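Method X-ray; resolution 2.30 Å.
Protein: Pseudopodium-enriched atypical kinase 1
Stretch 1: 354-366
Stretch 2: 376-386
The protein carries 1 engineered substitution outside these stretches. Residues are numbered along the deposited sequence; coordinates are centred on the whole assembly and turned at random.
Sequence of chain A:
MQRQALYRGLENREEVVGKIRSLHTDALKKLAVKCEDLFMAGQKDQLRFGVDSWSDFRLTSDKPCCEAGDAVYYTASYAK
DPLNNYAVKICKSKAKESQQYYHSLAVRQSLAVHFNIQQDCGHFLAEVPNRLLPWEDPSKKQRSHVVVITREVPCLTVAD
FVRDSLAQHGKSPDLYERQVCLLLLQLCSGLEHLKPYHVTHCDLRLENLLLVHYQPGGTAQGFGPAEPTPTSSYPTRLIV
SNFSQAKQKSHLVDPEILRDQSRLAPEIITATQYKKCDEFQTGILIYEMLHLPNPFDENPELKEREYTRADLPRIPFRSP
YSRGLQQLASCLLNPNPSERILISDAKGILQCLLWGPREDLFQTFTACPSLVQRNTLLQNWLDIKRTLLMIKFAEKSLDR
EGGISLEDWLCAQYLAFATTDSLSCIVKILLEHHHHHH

Stretch 1 354-366: LWGPREDLFQTFT
Stretch 2 376-386: TLLQNWLDIKR

Stretch 1 begins at the end of a helix. Leu354 is still helical (phi/psi -82/-51), and Trp355, at -130/-23, is the first residue to leave helical geometry. Gly356 (-63/179), Pro357 (-59/139) and Arg358 (-84/176) then run extended before the chain coils again into a helix that continues through Thr366 and beyond. Stretch 2 is helical throughout, with phi/psi near -65/-40 and regular i to i+4 bonds such as Asn380 N to Thr376 O (2.8 Å) and Lys385 N to Trp381 O (3.0 Å). The two helices run nearly antiparallel, their N-to-C directions 152° apart and their axes 10.7 Å apart at closest approach. The register is set by CA-CA distances of 7.4 Å for Phe365 and Leu377, 7.4 Å for Pro357 and Trp381, and 9.0 Å for Gly356 and Lys385, so stretch 1 ascends as stretch 2 descends.

No hydrogen bond crosses between the stretches; the contact, burying 482 Å² in all, is mainly apolar. On stretch 2, Leu377, Trp381 and Lys385 recur every four residues and all point toward stretch 1, as one face of a helix requires.

Trp381 (chi1 -179°, t; chi2 92°) meets the extended segment. Pro357 CD lies 3.7 Å from the centroid of its six-membered ring, 17° off the normal, a CH-pi contact over one face; CD is also 3.6 Å from Trp381 CZ2. Proline suits this site because its CD, bonded to nitrogen, carries slightly polarized hydrogens toward the pi cloud. Gly356 brings its backbone close, with its C 3.3 Å from Trp381 CZ2, while Trp355 O approaches the ring edge at 3.4 Å from Trp381 CZ2, where the ring hydrogens are weakly positive. Lys385 (m, m, m, t) folds its chain so that NZ comes within 3.8 Å of Trp355 O, an electrostatically favourable approach but not a hydrogen bond.

Further along, Leu361 points toward stretch 2 with chi1 -176° (t) and chi2 at 143°, between wells. Its branched end reaches three partners: CD1 lies 3.8 Å from Trp381 CD1, CG 3.9 Å from Leu377 CD2, and CD2 4.1 Å from Leu378 CD2. Leu377 (t, p) packs its CD2 against the next helical turn, 3.7 Å from Phe365 N and 3.8 Å from Thr364 CB. Thr364 (m) offers carbon to this contact at an exposed site that a hydroxyl tolerates. Phe365 (t, chi2 89°) starts sideways, but its end comes nearer, placing CE1 3.8 Å from Leu378 CD1, which sits at the ring edge. Leu378 (m, t) likewise starts sideways and reaches in, and both residues are buried, as their apolar side chains favour.

Polar groups bond locally. Arg358 (m, m, t) turns NH1 back to Leu354 O at 3.0 Å, tying the extended segment to the preceding helix. Thr366 (p) donates OG1 to Gln363 O at 3.0 Å, and Gln379 NE2 bonds Asp383 OD1 at 3.0 Å, one turn along its helix.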

# COMPACT_ATOMS: atom_id res chain seq x y z
N LEU A 354 -22.74 6.60 2.60
CA LEU A 354 -21.39 7.12 2.40
C LEU A 354 -20.70 6.46 1.21
O LEU A 354 -20.15 7.14 0.34
CB LEU A 354 -20.57 6.92 3.67
CG LEU A 354 -20.94 7.84 4.83
CD1 LEU A 354 -20.40 7.30 6.15
CD2 LEU A 354 -20.41 9.24 4.57
N TRP A 355 -20.70 5.12 1.16
CA TRP A 355 -20.03 4.39 0.09
C TRP A 355 -20.90 3.33 -0.57
O TRP A 355 -20.62 2.97 -1.72
CB TRP A 355 -18.77 3.69 0.62
CG TRP A 355 -17.92 4.56 1.48
CD1 TRP A 355 -17.03 5.51 1.06
CD2 TRP A 355 -17.87 4.56 2.91
NE1 TRP A 355 -16.43 6.11 2.15
CE2 TRP A 355 -16.93 5.54 3.29
CE3 TRP A 355 -18.52 3.83 3.90
CZ2 TRP A 355 -16.63 5.80 4.62
CZ3 TRP A 355 -18.23 4.09 5.22
CH2 TRP A 355 -17.29 5.07 5.57
N GLY A 356 -21.94 2.83 0.10
CA GLY A 356 -22.72 1.71 -0.37
C GLY A 356 -23.43 1.98 -1.68
O GLY A 356 -23.33 3.08 -2.25
N PRO A 357 -24.15 0.99 -2.19
CA PRO A 357 -24.78 1.13 -3.51
C PRO A 357 -25.73 2.32 -3.55
O PRO A 357 -26.47 2.59 -2.60
CB PRO A 357 -25.52 -0.20 -3.70
CG PRO A 357 -25.68 -0.76 -2.33
CD PRO A 357 -24.49 -0.30 -1.55
N ARG A 358 -25.69 3.04 -4.67
CA ARG A 358 -26.47 4.25 -4.83
C ARG A 358 -27.89 3.91 -5.29
O ARG A 358 -28.23 2.75 -5.55
CB ARG A 358 -25.80 5.19 -5.82
CG ARG A 358 -24.33 5.44 -5.54
CD ARG A 358 -24.13 6.13 -4.21
NE ARG A 358 -22.71 6.30 -3.90
CZ ARG A 358 -22.25 6.87 -2.79
NH1 ARG A 358 -20.94 6.98 -2.59
NH2 ARG A 358 -23.10 7.33 -1.88
N GLU A 359 -28.73 4.95 -5.39
CA GLU A 359 -30.10 4.76 -5.85
C GLU A 359 -30.15 4.30 -7.30
O GLU A 359 -31.19 3.77 -7.73
CB GLU A 359 -30.89 6.06 -5.68
CG GLU A 359 -30.99 6.53 -4.24
CD GLU A 359 -31.75 7.84 -4.10
OE1 GLU A 359 -32.14 8.42 -5.14
OE2 GLU A 359 -31.97 8.29 -2.95
N ASP A 360 -29.08 4.49 -8.07
CA ASP A 360 -29.04 3.97 -9.43
C ASP A 360 -29.12 2.45 -9.44
O ASP A 360 -29.78 1.85 -10.30
CB ASP A 360 -27.77 4.45 -10.14
CG ASP A 360 -27.67 5.96 -10.19
OD1 ASP A 360 -28.72 6.63 -10.20
OD2 ASP A 360 -26.53 6.47 -10.23
N LEU A 361 -28.44 1.80 -8.49
CA LEU A 361 -28.54 0.35 -8.36
C LEU A 361 -29.87 -0.09 -7.76
O LEU A 361 -30.28 -1.23 -7.96
CB LEU A 361 -27.37 -0.18 -7.52
CG LEU A 361 -27.18 -1.69 -7.31
CD1 LEU A 361 -25.70 -2.04 -7.31
CD2 LEU A 361 -27.84 -2.15 -6.01
N PHE A 362 -30.56 0.81 -7.04
CA PHE A 362 -31.84 0.45 -6.43
C PHE A 362 -32.88 0.12 -7.50
O PHE A 362 -33.71 -0.78 -7.30
CB PHE A 362 -32.34 1.57 -5.53
CG PHE A 362 -31.54 1.75 -4.26
CD1 PHE A 362 -30.44 0.96 -3.99
CD2 PHE A 362 -31.91 2.71 -3.33
CE1 PHE A 362 -29.71 1.13 -2.83
CE2 PHE A 362 -31.19 2.88 -2.16
CZ PHE A 362 -30.09 2.09 -1.91
N GLN A 363 -32.86 0.84 -8.62
CA GLN A 363 -33.82 0.57 -9.69
C GLN A 363 -33.63 -0.82 -10.27
O GLN A 363 -34.60 -1.54 -10.51
CB GLN A 363 -33.69 1.63 -10.79
CG GLN A 363 -34.26 2.98 -10.42
CD GLN A 363 -34.21 3.97 -11.57
OE1 GLN A 363 -33.23 4.02 -12.31
NE2 GLN A 363 -35.27 4.75 -11.73
N THR A 364 -32.37 -1.22 -10.50
CA THR A 364 -32.11 -2.58 -10.98
C THR A 364 -32.49 -3.61 -9.93
O THR A 364 -32.93 -4.72 -10.28
CB THR A 364 -30.64 -2.72 -11.37
OG1 THR A 364 -30.26 -1.63 -12.21
CG2 THR A 364 -30.41 -4.03 -12.12
N PHE A 365 -32.34 -3.27 -8.64
CA PHE A 365 -32.72 -4.19 -7.58
C PHE A 365 -34.21 -4.51 -7.62
O PHE A 365 -34.61 -5.67 -7.59
CB PHE A 365 -32.32 -3.60 -6.22
CG PHE A 365 -32.48 -4.54 -5.06
CD1 PHE A 365 -31.44 -5.38 -4.69
CD2 PHE A 365 -33.67 -4.58 -4.34
CE1 PHE A 365 -31.59 -6.25 -3.62
CE2 PHE A 365 -33.82 -5.45 -3.27
CZ PHE A 365 -32.78 -6.28 -2.91
N THR A 366 -35.04 -3.47 -7.69
CA THR A 366 -36.49 -3.68 -7.71
C THR A 366 -36.94 -4.36 -9.00
O THR A 366 -37.93 -5.09 -9.00
CB THR A 366 -37.22 -2.35 -7.53
OG1 THR A 366 -36.95 -1.50 -8.66
CG2 THR A 366 -36.76 -1.66 -6.26
N THR A 376 -26.76 -11.63 -7.43
CA THR A 376 -25.68 -11.38 -8.38
C THR A 376 -25.40 -9.89 -8.51
O THR A 376 -24.23 -9.47 -8.57
CB THR A 376 -26.02 -11.99 -9.74
OG1 THR A 376 -26.17 -13.41 -9.60
CG2 THR A 376 -24.92 -11.70 -10.75
N LEU A 377 -26.45 -9.07 -8.55
CA LEU A 377 -26.27 -7.63 -8.63
C LEU A 377 -25.49 -7.10 -7.43
O LEU A 377 -24.55 -6.31 -7.58
CB LEU A 377 -27.63 -6.94 -8.74
CG LEU A 377 -27.62 -5.41 -8.83
CD1 LEU A 377 -27.03 -4.95 -10.16
CD2 LEU A 377 -29.02 -4.85 -8.63
N LEU A 378 -25.87 -7.53 -6.22
CA LEU A 378 -25.19 -7.07 -5.02
C LEU A 378 -23.78 -7.63 -4.93
O LEU A 378 -22.85 -6.94 -4.48
CB LEU A 378 -26.00 -7.44 -3.78
CG LEU A 378 -27.37 -6.77 -3.64
CD1 LEU A 378 -28.13 -7.36 -2.46
CD2 LEU A 378 -27.21 -5.27 -3.49
N GLN A 379 -23.58 -8.89 -5.35
CA GLN A 379 -22.26 -9.49 -5.27
C GLN A 379 -21.30 -8.85 -6.27
O GLN A 379 -20.12 -8.64 -5.96
CB GLN A 379 -22.35 -11.00 -5.51
CG GLN A 379 -21.04 -11.74 -5.27
CD GLN A 379 -20.60 -11.67 -3.82
OE1 GLN A 379 -21.15 -12.36 -2.96
NE2 GLN A 379 -19.59 -10.85 -3.54
N ASN A 380 -21.78 -8.53 -7.47
CA ASN A 380 -20.94 -7.85 -8.45
C ASN A 380 -20.52 -6.48 -7.95
O ASN A 380 -19.36 -6.07 -8.12
CB ASN A 380 -21.66 -7.73 -9.79
CG ASN A 380 -21.91 -9.08 -10.44
OD1 ASN A 380 -21.28 -10.08 -10.08
ND2 ASN A 380 -22.82 -9.11 -11.40
N TRP A 381 -21.44 -5.75 -7.31
CA TRP A 381 -21.10 -4.46 -6.74
C TRP A 381 -20.03 -4.60 -5.66
O TRP A 381 -19.10 -3.80 -5.59
CB TRP A 381 -22.35 -3.78 -6.18
CG TRP A 381 -22.09 -2.42 -5.60
CD1 TRP A 381 -22.18 -1.22 -6.24
CD2 TRP A 381 -21.68 -2.13 -4.26
NE1 TRP A 381 -21.86 -0.20 -5.38
CE2 TRP A 381 -21.55 -0.73 -4.16
CE3 TRP A 381 -21.42 -2.91 -3.13
CZ2 TRP A 381 -21.17 -0.10 -2.98
CZ3 TRP A 381 -21.04 -2.28 -1.96
CH2 TRP A 381 -20.92 -0.89 -1.89
N LEU A 382 -20.16 -5.62 -4.81
CA LEU A 382 -19.17 -5.84 -3.75
C LEU A 382 -17.80 -6.16 -4.32
O LEU A 382 -16.78 -5.61 -3.87
CB LEU A 382 -19.64 -6.97 -2.83
CG LEU A 382 -20.52 -6.58 -1.64
CD1 LEU A 382 -21.01 -7.82 -0.92
CD2 LEU A 382 -19.76 -5.67 -0.69
N ASP A 383 -17.75 -7.05 -5.32
CA ASP A 383 -16.47 -7.46 -5.88
C ASP A 383 -15.74 -6.29 -6.52
O ASP A 383 -14.51 -6.17 -6.40
CB ASP A 383 -16.68 -8.59 -6.89
CG ASP A 383 -17.26 -9.84 -6.25
OD1 ASP A 383 -17.07 -10.03 -5.03
OD2 ASP A 383 -17.91 -10.63 -6.97
N ILE A 384 -16.47 -5.40 -7.19
CA ILE A 384 -15.85 -4.24 -7.83
C ILE A 384 -15.37 -3.24 -6.79
O ILE A 384 -14.26 -2.72 -6.88
CB ILE A 384 -16.83 -3.60 -8.83
CG1 ILE A 384 -17.11 -4.56 -9.99
CG2 ILE A 384 -16.28 -2.28 -9.35
CD1 ILE A 384 -18.08 -4.01 -11.02
N LYS A 385 -16.21 -2.96 -5.78
CA LYS A 385 -15.83 -1.99 -4.76
C LYS A 385 -14.65 -2.49 -3.93
O LYS A 385 -13.77 -1.70 -3.56
CB LYS A 385 -17.02 -1.68 -3.86
CG LYS A 385 -18.13 -0.90 -4.55
CD LYS A 385 -17.75 0.56 -4.74
CE LYS A 385 -17.63 1.28 -3.40
NZ LYS A 385 -17.36 2.73 -3.56
N ARG A 386 -14.61 -3.79 -3.62
CA ARG A 386 -13.47 -4.33 -2.89
C ARG A 386 -12.19 -4.23 -3.72
O ARG A 386 -11.11 -3.97 -3.18
CB ARG A 386 -13.74 -5.78 -2.50
CG ARG A 386 -14.80 -5.96 -1.43
CD ARG A 386 -14.73 -7.35 -0.83
NE ARG A 386 -15.71 -7.55 0.23
CZ ARG A 386 -16.78 -8.33 0.13
NH1 ARG A 386 -17.01 -9.00 -0.99
NH2 ARG A 386 -17.62 -8.45 1.15